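Local coordinates for penicillin-binding protein PbpB (Mycobacterium tuberculosis, PDB 6KGU), which synthesises cross-linked peptidoglycan from lipid intermediates for the mycobacterial cell wall and binds penicillin and other beta-lactam antibiotics, among them aztreonam, at residues V193-D198 with R410-T415; V442-R447 with G469-G474; E289-P294 with Y315-V320; W495-G500 with G512-N517. All coordinates share one frame; numbering follows the deposited sequence.

Interactions 2, 3 and 4 gather round the active site; interaction 1 lies away from it, its centre about 43 Å from that of interaction 3. Interaction 4 is nearest the site: the side chain of Thr-497 lies about 6 Å from that of Ser-269, the probable acyl-ester nucleophile, and from the bound aztreonam. In interaction 2 the side chain of Leu-446 lies about 10 Å from the side chain of Ser-269 and from the aztreonam, and in interaction 3 the side chain of Val-320 lies about 10 Å from the same two. Interactions 2 and 3 touch, Met-445 CG lying 3.3 Å from Thr-318 OG1. Interactions 2 and 4 share a sheet, in which Gly-474 CA packs 3.9 Å from Phe-498 CZ.

Interaction 1 of 4, residues V193-D198 with R410-T415; sequences VVLTLD and RIIKAT
Val-194 and its partners Lys-413 and Ala-414 form the irregular centre of this antiparallel pairing. Val-194 N gives a hydrogen bond to Ala-414 O, while Val-194 O accepts two: from Lys-413 N at 2.7 Å, in the carbonyl plane, and from Ala-414 N at 3.2 Å. The register slips by one residue here, and beyond the bulge Thr-196 N bonds to Ile-411 O at 2.8 Å, its donor well above the carbonyl plane.

The side chains follow this break. Val-194 CB packs 4.2 Å from Ala-414 CB on one face. Leu-195 turns away, chi1 (-55°) setting CG beside its own backbone N; of its branches, CD2 meets Ile-412 CD1 at 3.8 Å, the two chains crossing at a slant. A second apolar pair joins Leu-197 CD2 to the tip of Ile-411, CD1, also at 3.8 Å. Thr-196 holds OG1 between backbone N and carbonyl carbon (chi1 57°), close to Ile-411 CA and Arg-410 O; the hydroxyl is hydrogen-bonded to Val-233 O. Lys-413 lays CB 3.4 Å from Val-194 O, then its chain leads off and bends at the last torsion, where NZ forms a salt bridge with Glu-232.

Strand 21-22 flanks strand 192-195 on its other edge, and Leu-151 packs on both Leu-195 and Ile-412. Two residues facing one across the strands make this a classic beta bulge, set within a mixed sheet remote from the active site.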
loop_
_atom_site.group_PDB
_atom_site.type_symbol
_atom_site.label_atom_id
_atom_site.label_comp_id
_atom_site.label_asym_id
_atom_site.label_seq_id
_atom_site.Cartn_x
_atom_site.Cartn_y
_atom_site.Cartn_z
ATOM N N VAL A 193 15.848 -18.077 -2.625
ATOM C CA VAL A 193 14.628 -17.444 -2.132
ATOM C C VAL A 193 13.869 -16.856 -3.324
ATOM O O VAL A 193 14.377 -15.968 -4.017
ATOM C CB VAL A 193 14.953 -16.366 -1.078
ATOM C CG1 VAL A 193 13.738 -15.497 -0.791
ATOM C CG2 VAL A 193 15.467 -17.013 0.225
ATOM N N VAL A 194 12.654 -17.347 -3.563
ATOM C CA VAL A 194 11.804 -16.897 -4.668
ATOM C C VAL A 194 10.800 -15.881 -4.124
ATOM O O VAL A 194 9.977 -16.217 -3.267
ATOM C CB VAL A 194 11.068 -18.076 -5.328
ATOM C CG1 VAL A 194 10.225 -17.588 -6.508
ATOM C CG2 VAL A 194 12.058 -19.195 -5.757
ATOM N N LEU A 195 10.859 -14.642 -4.615
ATOM C CA LEU A 195 9.950 -13.598 -4.157
ATOM C C LEU A 195 8.655 -13.602 -4.972
ATOM O O LEU A 195 8.594 -14.124 -6.087
ATOM C CB LEU A 195 10.610 -12.220 -4.254
ATOM C CG LEU A 195 11.956 -12.108 -3.521
ATOM C CD1 LEU A 195 12.562 -10.730 -3.673
ATOM C CD2 LEU A 195 11.773 -12.447 -2.039
ATOM N N THR A 196 7.616 -12.988 -4.402
ATOM C CA THR A 196 6.396 -12.729 -5.161
ATOM C C THR A 196 6.559 -11.600 -6.174
ATOM O O THR A 196 5.686 -11.443 -7.038
ATOM C CB THR A 196 5.245 -12.394 -4.205
ATOM O OG1 THR A 196 5.609 -11.266 -3.396
ATOM C CG2 THR A 196 4.935 -13.574 -3.291
ATOM N N LEU A 197 7.628 -10.798 -6.061
ATOM C CA LEU A 197 7.853 -9.677 -6.968
ATOM C C LEU A 197 7.881 -10.126 -8.422
ATOM O O LEU A 197 8.372 -11.209 -8.754
ATOM C CB LEU A 197 9.180 -8.964 -6.659
ATOM C CG LEU A 197 9.356 -8.263 -5.307
ATOM C CD1 LEU A 197 10.729 -7.565 -5.233
ATOM C CD2 LEU A 197 8.216 -7.257 -5.022
ATOM N N ASP A 198 7.362 -9.270 -9.287
ATOM C CA ASP A 198 7.531 -9.376 -10.726
ATOM C C ASP A 198 8.466 -8.243 -11.127
ATOM O O ASP A 198 8.091 -7.070 -11.042
ATOM C CB ASP A 198 6.176 -9.289 -11.427
ATOM C CG ASP A 198 6.279 -9.377 -12.940
ATOM O OD1 ASP A 198 7.166 -8.738 -13.527
ATOM O OD2 ASP A 198 5.450 -10.081 -13.539
ATOM N N ARG A 410 2.118 -11.251 1.300
ATOM C CA ARG A 410 3.346 -12.009 1.469
ATOM C C ARG A 410 4.273 -11.671 0.316
ATOM O O ARG A 410 3.820 -11.454 -0.815
ATOM C CB ARG A 410 3.077 -13.543 1.481
ATOM C CG ARG A 410 2.238 -14.044 2.658
ATOM C CD ARG A 410 3.048 -13.943 3.929
ATOM N NE ARG A 410 2.373 -14.467 5.116
ATOM C CZ ARG A 410 1.685 -13.739 5.987
ATOM N NH1 ARG A 410 1.546 -12.423 5.810
ATOM N NH2 ARG A 410 1.136 -14.323 7.057
ATOM N N ILE A 411 5.572 -11.655 0.597
ATOM C CA ILE A 411 6.561 -11.356 -0.425
ATOM C C ILE A 411 7.487 -12.532 -0.705
ATOM O O ILE A 411 8.181 -12.517 -1.738
ATOM C CB ILE A 411 7.382 -10.096 -0.067
ATOM C CG1 ILE A 411 8.095 -9.545 -1.325
ATOM C CG2 ILE A 411 8.397 -10.409 1.019
ATOM C CD1 ILE A 411 8.380 -8.051 -1.270
ATOM N N ILE A 412 7.523 -13.536 0.166
ATOM C CA ILE A 412 8.266 -14.767 -0.080
ATOM C C ILE A 412 7.301 -15.749 -0.729
ATOM O O ILE A 412 6.316 -16.154 -0.107
ATOM C CB ILE A 412 8.844 -15.363 1.208
ATOM C CG1 ILE A 412 9.491 -14.292 2.084
ATOM C CG2 ILE A 412 9.846 -16.457 0.844
ATOM C CD1 ILE A 412 10.663 -13.623 1.442
ATOM N N LYS A 413 7.581 -16.135 -1.979
ATOM C CA LYS A 413 6.718 -17.114 -2.640
ATOM C C LYS A 413 7.139 -18.548 -2.327
ATOM O O LYS A 413 6.284 -19.417 -2.120
ATOM C CB LYS A 413 6.717 -16.893 -4.156
ATOM C CG LYS A 413 5.589 -17.655 -4.860
ATOM C CD LYS A 413 5.219 -17.034 -6.190
ATOM C CE LYS A 413 4.068 -17.789 -6.864
ATOM N NZ LYS A 413 2.869 -17.910 -5.992
ATOM N N ALA A 414 8.441 -18.815 -2.283
ATOM C CA ALA A 414 8.942 -20.181 -2.169
ATOM C C ALA A 414 10.437 -20.137 -1.876
ATOM O O ALA A 414 11.081 -19.087 -1.972
ATOM C CB ALA A 414 8.672 -20.976 -3.453
ATOM N N THR A 415 10.981 -21.291 -1.509
ATOM C CA THR A 415 12.422 -21.475 -1.381
ATOM C C THR A 415 12.839 -22.748 -2.106
ATOM O O THR A 415 12.127 -23.758 -2.073
ATOM C CB THR A 415 12.869 -21.566 0.079
ATOM O OG1 THR A 415 12.253 -22.702 0.687
ATOM C CG2 THR A 415 12.462 -20.322 0.842
#

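Interaction 2 of 4, residues V442-R447 with G469-G474; sequences VRQMLR and GYQMAG
Ala-473 pushes its methyl group into the end of segment 442-447, where the contact is tightest: CB lies 3.3 Å from Arg-443 O and 4.1 Å from Leu-446 CB. Beside it Gly-474 N donates a nearly straight hydrogen bond to Leu-446 O, 3.2 Å away and well above the carbonyl plane. This part is buried, and Ala-473 and Gly-474 belong to strand 473-483.

The other side is polar, partly exposed and includes an ordered water. Here the guanidinium of Arg-447 stacks on the amide of Gln-471, their planes 23° apart, with Gln-471 CD 3.4 Å above the guanidinium and offset toward its rim. The Arg-447 chain bends at chi3 (63°), and at the guanidinium edge NE donates to a water that in turn donates to Met-472 O. Gln-444 fixes both partners: its OE1 accepts from Arg-447 NH1 at 2.8 Å within the guanidinium plane, and its NE2 donates to Gln-471 OE1 at 2.9 Å. The two glutamine amides stand almost perpendicular.

Gln-444 thus uses both ends of its amide, bonding the arginine at its edge while also bonding the amide stacked on its face. Gln-471 OE1, lying over the guanidinium, would probably be polarised by that positive charge.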
loop_
_atom_site.group_PDB
_atom_site.type_symbol
_atom_site.label_atom_id
_atom_site.label_comp_id
_atom_site.label_asym_id
_atom_site.label_seq_id
_atom_site.Cartn_x
_atom_site.Cartn_y
_atom_site.Cartn_z
ATOM N N VAL A 442 -19.089 -1.848 -2.570
ATOM C CA VAL A 442 -18.137 -0.797 -2.222
ATOM C C VAL A 442 -17.217 -0.485 -3.409
ATOM O O VAL A 442 -16.936 0.683 -3.697
ATOM C CB VAL A 442 -17.338 -1.197 -0.967
ATOM C CG1 VAL A 442 -16.169 -0.239 -0.743
ATOM C CG2 VAL A 442 -18.262 -1.244 0.280
ATOM N N ARG A 443 -16.747 -1.517 -4.113
ATOM C CA ARG A 443 -15.950 -1.324 -5.331
ATOM C C ARG A 443 -16.680 -0.458 -6.345
ATOM O O ARG A 443 -16.088 0.447 -6.947
ATOM C CB ARG A 443 -15.615 -2.674 -5.992
ATOM C CG ARG A 443 -14.661 -3.561 -5.237
ATOM C CD ARG A 443 -13.983 -4.583 -6.161
ATOM N NE ARG A 443 -14.894 -5.450 -6.909
ATOM C CZ ARG A 443 -15.279 -6.663 -6.512
ATOM N NH1 ARG A 443 -14.885 -7.143 -5.343
ATOM N NH2 ARG A 443 -16.077 -7.393 -7.273
ATOM N N GLN A 444 -17.966 -0.746 -6.578
ATOM C CA GLN A 444 -18.727 0.055 -7.534
ATOM C C GLN A 444 -18.854 1.496 -7.059
ATOM O O GLN A 444 -18.678 2.431 -7.849
ATOM C CB GLN A 444 -20.109 -0.567 -7.765
ATOM C CG GLN A 444 -20.068 -1.821 -8.633
ATOM C CD GLN A 444 -19.527 -1.549 -10.040
ATOM O OE1 GLN A 444 -19.855 -0.541 -10.665
ATOM N NE2 GLN A 444 -18.691 -2.438 -10.523
ATOM N N MET A 445 -19.150 1.692 -5.766
ATOM C CA MET A 445 -19.244 3.036 -5.204
ATOM C C MET A 445 -17.963 3.824 -5.426
ATOM O O MET A 445 -18.003 4.999 -5.792
ATOM C CB MET A 445 -19.542 2.975 -3.699
ATOM C CG MET A 445 -20.996 3.097 -3.312
ATOM S SD MET A 445 -21.216 3.604 -1.587
ATOM C CE MET A 445 -20.280 2.334 -0.731
ATOM N N LEU A 446 -16.814 3.208 -5.155
ATOM C CA LEU A 446 -15.552 3.933 -5.265
ATOM C C LEU A 446 -15.167 4.222 -6.719
ATOM O O LEU A 446 -14.175 4.925 -6.947
ATOM C CB LEU A 446 -14.436 3.152 -4.546
ATOM C CG LEU A 446 -14.598 3.035 -3.021
ATOM C CD1 LEU A 446 -13.449 2.244 -2.399
ATOM C CD2 LEU A 446 -14.711 4.418 -2.374
ATOM N N ARG A 447 -15.931 3.725 -7.693
ATOM C CA ARG A 447 -15.796 4.224 -9.064
ATOM C C ARG A 447 -16.143 5.704 -9.150
ATOM O O ARG A 447 -15.633 6.415 -10.024
ATOM C CB ARG A 447 -16.693 3.436 -10.028
ATOM C CG ARG A 447 -16.249 2.001 -10.288
ATOM C CD ARG A 447 -17.265 1.270 -11.180
ATOM N NE ARG A 447 -17.380 1.868 -12.508
ATOM C CZ ARG A 447 -18.345 1.583 -13.387
ATOM N NH1 ARG A 447 -19.302 0.699 -13.097
ATOM N NH2 ARG A 447 -18.353 2.182 -14.563
ATOM N N GLY A 469 -12.408 3.215 -20.530
ATOM C CA GLY A 469 -12.537 1.835 -20.934
ATOM C C GLY A 469 -12.427 0.827 -19.813
ATOM O O GLY A 469 -12.646 -0.363 -20.054
ATOM N N TYR A 470 -12.102 1.258 -18.595
ATOM C CA TYR A 470 -11.931 0.356 -17.466
ATOM C C TYR A 470 -12.690 0.888 -16.260
ATOM O O TYR A 470 -12.775 2.102 -16.047
ATOM C CB TYR A 470 -10.438 0.187 -17.105
ATOM C CG TYR A 470 -9.623 -0.498 -18.184
ATOM C CD1 TYR A 470 -9.676 -1.875 -18.350
ATOM C CD2 TYR A 470 -8.792 0.233 -19.028
ATOM C CE1 TYR A 470 -8.932 -2.507 -19.333
ATOM C CE2 TYR A 470 -8.039 -0.395 -20.007
ATOM C CZ TYR A 470 -8.122 -1.761 -20.158
ATOM O OH TYR A 470 -7.380 -2.393 -21.128
ATOM N N GLN A 471 -13.233 -0.032 -15.462
ATOM C CA GLN A 471 -13.907 0.309 -14.206
ATOM C C GLN A 471 -12.880 0.500 -13.078
ATOM O O GLN A 471 -12.823 -0.253 -12.106
ATOM C CB GLN A 471 -14.921 -0.770 -13.837
ATOM C CG GLN A 471 -16.096 -0.930 -14.802
ATOM C CD GLN A 471 -17.233 -1.772 -14.221
ATOM O OE1 GLN A 471 -17.395 -1.875 -13.002
ATOM N NE2 GLN A 471 -18.037 -2.360 -15.099
ATOM N N MET A 472 -12.057 1.536 -13.210
ATOM C CA MET A 472 -11.148 1.853 -12.116
ATOM C C MET A 472 -11.950 2.337 -10.912
ATOM O O MET A 472 -13.030 2.924 -11.048
ATOM C CB MET A 472 -10.127 2.911 -12.527
ATOM C CG MET A 472 -9.129 2.450 -13.629
ATOM S SD MET A 472 -8.287 0.901 -13.241
ATOM C CE MET A 472 -7.473 0.597 -14.813
ATOM N N ALA A 473 -11.426 2.051 -9.723
ATOM C CA ALA A 473 -12.077 2.436 -8.473
ATOM C C ALA A 473 -11.001 2.699 -7.434
ATOM O O ALA A 473 -10.006 1.975 -7.390
ATOM C CB ALA A 473 -13.032 1.341 -7.976
ATOM N N GLY A 474 -11.212 3.714 -6.599
ATOM C CA GLY A 474 -10.201 4.090 -5.629
ATOM C C GLY A 474 -10.675 5.162 -4.664
ATOM O O GLY A 474 -11.859 5.489 -4.591
HETATM O O HOH W 1 -14.839 3.565 -13.036
#

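Interaction 3 of 4, residues E289-P294 with Y315-V320; sequences EVLQVP and YTTTGV
Glu-289 and Leu-291 carry the backbone hydrogen bonds to segment 315-320, one on either side of the Val-290 and Thr-316 pair, whose CA atoms lie 4.4 Å apart. Thr-317 N donates to Glu-289 O at 3.0 Å, with the donor nearly in line with the C=O bond. Leu-291 N in turn donates to Tyr-315 O at 2.8 Å. Glu-289 O also receives a CA-H...O contact from Thr-316 CA at 3.1 Å, so two neighbouring residues converge on this one oxygen. The result is a single bridge just before the helix.

Among the polar side chains, Thr-316 is the N-cap: with OG1 between its backbone N and carbonyl carbon (chi1 59°), the hydroxyl accepts from Gly-319 N at 2.9 Å. It is also hydrogen-bonded to Val-558 O. Thr-317 OG1 lies 3.5 Å from Leu-291 CD1 and has its polar partner in Ser-285. The carboxylate of Glu-289, at the end of an extended chain, reaches Ser-285 and a salt bridge with Arg-335.

The apolar contacts centre on Leu-291 and Val-293. Leu-291 CD1 meets Val-320 CG2 at 3.6 Å, the two side chains crossing at about a right angle. Val-293 likewise crosses Tyr-315, its CB 3.8 Å from ring atom CD2; the ring hydroxyl bonds to Trp-308 NE1, and His-310 meets the ring edge-to-face.

The pairing ties the loop ahead of strand 296-299 to the start of helix 317-323, with helix 326-336 packed against Leu-291, Val-293 and Val-320 and helix 436-445 reaching Thr-317 and Thr-318 through Met-445.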
loop_
_atom_site.group_PDB
_atom_site.type_symbol
_atom_site.label_atom_id
_atom_site.label_comp_id
_atom_site.label_asym_id
_atom_site.label_seq_id
_atom_site.Cartn_x
_atom_site.Cartn_y
_atom_site.Cartn_z
ATOM N N GLU A 289 -28.794 5.972 -1.593
ATOM C CA GLU A 289 -29.538 6.724 -0.588
ATOM C C GLU A 289 -29.173 8.207 -0.682
ATOM O O GLU A 289 -27.993 8.565 -0.643
ATOM C CB GLU A 289 -29.253 6.198 0.827
ATOM C CG GLU A 289 -29.989 7.026 1.907
ATOM C CD GLU A 289 -29.710 6.601 3.353
ATOM O OE1 GLU A 289 -29.057 5.561 3.579
ATOM O OE2 GLU A 289 -30.135 7.337 4.270
ATOM N N VAL A 290 -30.179 9.057 -0.850
ATOM C CA VAL A 290 -30.001 10.508 -0.818
ATOM C C VAL A 290 -29.890 10.957 0.638
ATOM O O VAL A 290 -30.828 10.788 1.422
ATOM C CB VAL A 290 -31.164 11.219 -1.527
ATOM C CG1 VAL A 290 -30.975 12.751 -1.482
ATOM C CG2 VAL A 290 -31.287 10.701 -2.984
ATOM N N LEU A 291 -28.743 11.528 1.003
ATOM C CA LEU A 291 -28.527 12.053 2.339
ATOM C C LEU A 291 -28.723 13.569 2.348
ATOM O O LEU A 291 -28.953 14.195 1.318
ATOM C CB LEU A 291 -27.132 11.676 2.824
ATOM C CG LEU A 291 -26.829 10.188 2.663
ATOM C CD1 LEU A 291 -25.326 9.955 2.705
ATOM C CD2 LEU A 291 -27.532 9.388 3.746
ATOM N N GLN A 292 -28.636 14.159 3.539
ATOM C CA GLN A 292 -28.643 15.606 3.726
ATOM C C GLN A 292 -27.407 15.947 4.547
ATOM O O GLN A 292 -27.353 15.647 5.745
ATOM C CB GLN A 292 -29.918 16.079 4.430
ATOM C CG GLN A 292 -31.230 15.688 3.721
ATOM C CD GLN A 292 -31.265 16.158 2.269
ATOM O OE1 GLN A 292 -30.862 17.275 1.953
ATOM N NE2 GLN A 292 -31.734 15.288 1.374
ATOM N N VAL A 293 -26.412 16.560 3.914
ATOM C CA VAL A 293 -25.098 16.677 4.537
ATOM C C VAL A 293 -24.803 18.158 4.783
ATOM O O VAL A 293 -24.590 18.916 3.827
ATOM C CB VAL A 293 -24.018 16.016 3.670
ATOM C CG1 VAL A 293 -22.653 16.014 4.382
ATOM C CG2 VAL A 293 -24.460 14.577 3.303
ATOM N N PRO A 294 -24.792 18.613 6.032
ATOM C CA PRO A 294 -24.408 20.002 6.321
ATOM C C PRO A 294 -22.911 20.212 6.164
ATOM O O PRO A 294 -22.119 19.274 6.078
ATOM C CB PRO A 294 -24.829 20.197 7.782
ATOM C CG PRO A 294 -24.823 18.811 8.362
ATOM C CD PRO A 294 -25.265 17.901 7.235
ATOM N N TYR A 315 -26.073 14.995 -1.088
ATOM C CA TYR A 315 -25.128 13.975 -1.519
ATOM C C TYR A 315 -25.751 12.597 -1.332
ATOM O O TYR A 315 -26.408 12.328 -0.326
ATOM C CB TYR A 315 -23.819 14.061 -0.721
ATOM C CG TYR A 315 -23.087 15.384 -0.853
ATOM C CD1 TYR A 315 -23.043 16.063 -2.067
ATOM C CD2 TYR A 315 -22.448 15.956 0.242
ATOM C CE1 TYR A 315 -22.382 17.282 -2.180
ATOM C CE2 TYR A 315 -21.792 17.171 0.137
ATOM C CZ TYR A 315 -21.763 17.828 -1.073
ATOM O OH TYR A 315 -21.110 19.037 -1.172
ATOM N N THR A 316 -25.554 11.727 -2.308
ATOM C CA THR A 316 -25.834 10.326 -2.062
ATOM C C THR A 316 -24.735 9.735 -1.185
ATOM O O THR A 316 -23.679 10.334 -0.978
ATOM C CB THR A 316 -25.915 9.530 -3.364
ATOM O OG1 THR A 316 -24.666 9.644 -4.060
ATOM C CG2 THR A 316 -27.076 10.029 -4.249
ATOM N N THR A 317 -24.992 8.534 -0.670
ATOM C CA THR A 317 -23.939 7.784 0.002
ATOM C C THR A 317 -22.728 7.628 -0.914
ATOM O O THR A 317 -21.582 7.859 -0.505
ATOM C CB THR A 317 -24.499 6.433 0.444
ATOM O OG1 THR A 317 -25.470 6.663 1.472
ATOM C CG2 THR A 317 -23.413 5.521 0.959
ATOM N N THR A 318 -22.974 7.266 -2.174
ATOM C CA THR A 318 -21.896 7.236 -3.166
ATOM C C THR A 318 -21.146 8.564 -3.217
ATOM O O THR A 318 -19.912 8.597 -3.140
ATOM C CB THR A 318 -22.482 6.866 -4.531
ATOM O OG1 THR A 318 -22.890 5.492 -4.492
ATOM C CG2 THR A 318 -21.464 7.054 -5.664
ATOM N N GLY A 319 -21.882 9.677 -3.283
ATOM C CA GLY A 319 -21.244 10.978 -3.336
ATOM C C GLY A 319 -20.467 11.346 -2.087
ATOM O O GLY A 319 -19.495 12.099 -2.163
ATOM N N VAL A 320 -20.893 10.857 -0.924
ATOM C CA VAL A 320 -20.164 11.147 0.308
ATOM C C VAL A 320 -18.729 10.653 0.195
ATOM O O VAL A 320 -17.777 11.364 0.534
ATOM C CB VAL A 320 -20.877 10.525 1.520
ATOM C CG1 VAL A 320 -19.896 10.387 2.700
ATOM C CG2 VAL A 320 -22.082 11.368 1.909
#

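Interaction 4 of 4, residues W495-G500 with G512-N517; sequences WITFAG and GIMLDN
Met-514 and Trp-495 meet through the torsions of their side chains. Met-514 sends CG anti to its backbone N (chi1 -176°), and Trp-495 keeps CG beside its own N (chi1 -80°). The bend at chi2 (-86°) of Met-514 carries SD to 3.6 Å from Trp-495 CD1, an oblique Met-aromatic contact. Met-514 has a second conformer, so this contact, described for one of the two, is less certain. In the same conformer Thr-497 CG2 lies 3.9 Å from Met-514 CG on that face, where Ala-499 pairs with Gly-512.

Ile-496, Phe-498, Ile-513 and Leu-515 occupy the other face. Ile-496 CB and Leu-515 CB are 4.0 Å apart, and the Phe-498 ring leads away from the partner strand to meet Phe-534.

The backbones are joined by two reciprocal pairs of hydrogen bonds. In one, Leu-515 N to Ile-496 O is 2.7 Å and the return bond lies, like it, in the carbonyl plane; in the other, Ile-513 N donates to Phe-498 O at 2.8 Å. Between them Met-514 CA approaches Ile-496 O at 3.1 Å, a CA-H...O contact.

These strands form a beta hairpin, with strand 473-483 bonded along the far edge of 493-502 and Thr-497 on the face toward the aztreonam site. The reciprocal backbone bonds fix the register of the two strands, while the side-chain contacts across them are apolar or only weakly polar.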
loop_
_atom_site.group_PDB
_atom_site.type_symbol
_atom_site.label_atom_id
_atom_site.label_comp_id
_atom_site.label_asym_id
_atom_site.label_seq_id
_atom_site.Cartn_x
_atom_site.Cartn_y
_atom_site.Cartn_z
ATOM N N TRP A 495 0.279 14.448 4.066
ATOM C CA TRP A 495 0.452 13.138 3.460
ATOM C C TRP A 495 -0.641 12.972 2.420
ATOM O O TRP A 495 -1.828 13.031 2.760
ATOM C CB TRP A 495 0.338 11.998 4.465
ATOM C CG TRP A 495 1.530 11.753 5.264
ATOM C CD1 TRP A 495 2.797 11.451 4.816
ATOM C CD2 TRP A 495 1.592 11.761 6.683
ATOM N NE1 TRP A 495 3.648 11.291 5.884
ATOM C CE2 TRP A 495 2.933 11.470 7.044
ATOM C CE3 TRP A 495 0.644 11.991 7.692
ATOM C CZ2 TRP A 495 3.346 11.403 8.371
ATOM C CZ3 TRP A 495 1.058 11.917 9.013
ATOM C CH2 TRP A 495 2.399 11.628 9.341
ATOM N N ILE A 496 -0.239 12.741 1.174
ATOM C CA ILE A 496 -1.148 12.449 0.071
ATOM C C ILE A 496 -1.136 10.944 -0.167
ATOM O O ILE A 496 -0.065 10.343 -0.298
ATOM C CB ILE A 496 -0.724 13.205 -1.199
ATOM C CG1 ILE A 496 -0.615 14.706 -0.903
ATOM C CG2 ILE A 496 -1.632 12.856 -2.390
ATOM C CD1 ILE A 496 -1.776 15.303 -0.220
ATOM N N THR A 497 -2.321 10.345 -0.253
ATOM C CA THR A 497 -2.474 8.919 -0.503
ATOM C C THR A 497 -3.454 8.690 -1.639
ATOM O O THR A 497 -4.323 9.522 -1.911
ATOM C CB THR A 497 -2.989 8.174 0.733
ATOM O OG1 THR A 497 -4.138 8.849 1.260
ATOM C CG2 THR A 497 -1.894 8.104 1.804
ATOM N N PHE A 498 -3.280 7.564 -2.321
ATOM C CA PHE A 498 -4.299 7.020 -3.203
ATOM C C PHE A 498 -4.240 5.509 -3.068
ATOM O O PHE A 498 -3.152 4.930 -3.010
ATOM C CB PHE A 498 -4.113 7.419 -4.694
ATOM C CG PHE A 498 -5.346 7.136 -5.560
ATOM C CD1 PHE A 498 -5.574 5.875 -6.092
ATOM C CD2 PHE A 498 -6.289 8.128 -5.797
ATOM C CE1 PHE A 498 -6.702 5.612 -6.864
ATOM C CE2 PHE A 498 -7.431 7.866 -6.554
ATOM C CZ PHE A 498 -7.635 6.603 -7.087
ATOM N N ALA A 499 -5.402 4.876 -2.997
ATOM C CA ALA A 499 -5.469 3.422 -3.043
ATOM C C ALA A 499 -6.579 3.069 -4.012
ATOM O O ALA A 499 -7.656 3.665 -3.949
ATOM C CB ALA A 499 -5.741 2.810 -1.666
ATOM N N GLY A 500 -6.311 2.140 -4.924
ATOM C CA GLY A 500 -7.334 1.796 -5.889
ATOM C C GLY A 500 -7.236 0.350 -6.319
ATOM O O GLY A 500 -6.312 -0.381 -5.948
ATOM N N GLY A 512 -1.461 0.950 -3.925
ATOM C CA GLY A 512 -1.431 1.969 -2.878
ATOM C C GLY A 512 -0.232 2.883 -3.047
ATOM O O GLY A 512 0.875 2.419 -3.332
ATOM N N ILE A 513 -0.454 4.181 -2.859
ATOM C CA ILE A 513 0.556 5.213 -3.116
ATOM C C ILE A 513 0.534 6.203 -1.955
ATOM O O ILE A 513 -0.535 6.536 -1.437
ATOM C CB ILE A 513 0.283 5.967 -4.443
ATOM C CG1 ILE A 513 0.393 5.039 -5.654
ATOM C CG2 ILE A 513 1.239 7.180 -4.637
ATOM C CD1 ILE A 513 -0.378 5.575 -6.847
ATOM N N MET A 514 1.704 6.700 -1.560
ATOM C CA MET A 514 1.762 7.803 -0.617
ATOM C C MET A 514 2.855 8.774 -1.042
ATOM O O MET A 514 3.926 8.368 -1.491
ATOM C CB MET A 514 1.996 7.322 0.827
ATOM C CG MET A 514 1.961 8.463 1.838
ATOM S SD MET A 514 3.557 9.310 2.031
ATOM C CE MET A 514 4.374 8.160 3.138
ATOM N N LEU A 515 2.550 10.068 -0.931
ATOM C CA LEU A 515 3.478 11.164 -1.210
ATOM C C LEU A 515 3.644 12.002 0.046
ATOM O O LEU A 515 2.650 12.446 0.628
ATOM C CB LEU A 515 2.975 12.081 -2.322
ATOM C CG LEU A 515 3.062 11.528 -3.745
ATOM C CD1 LEU A 515 1.940 10.580 -3.924
ATOM C CD2 LEU A 515 2.970 12.647 -4.776
ATOM N N ASP A 516 4.890 12.249 0.440
ATOM C CA ASP A 516 5.178 13.031 1.637
ATOM C C ASP A 516 5.286 14.496 1.231
ATOM O O ASP A 516 6.302 14.929 0.679
ATOM C CB ASP A 516 6.451 12.539 2.316
ATOM C CG ASP A 516 6.784 13.331 3.588
ATOM O OD1 ASP A 516 6.134 14.367 3.857
ATOM O OD2 ASP A 516 7.702 12.924 4.319
ATOM N N ASN A 517 4.224 15.243 1.503
ATOM C CA ASN A 517 4.157 16.687 1.296
ATOM C C ASN A 517 4.577 17.179 -0.093
ATOM O O ASN A 517 5.514 17.974 -0.215
ATOM C CB ASN A 517 4.965 17.400 2.371
ATOM C CG ASN A 517 4.677 18.891 2.398
ATOM O OD1 ASN A 517 3.524 19.318 2.255
ATOM N ND2 ASN A 517 5.712 19.685 2.555
#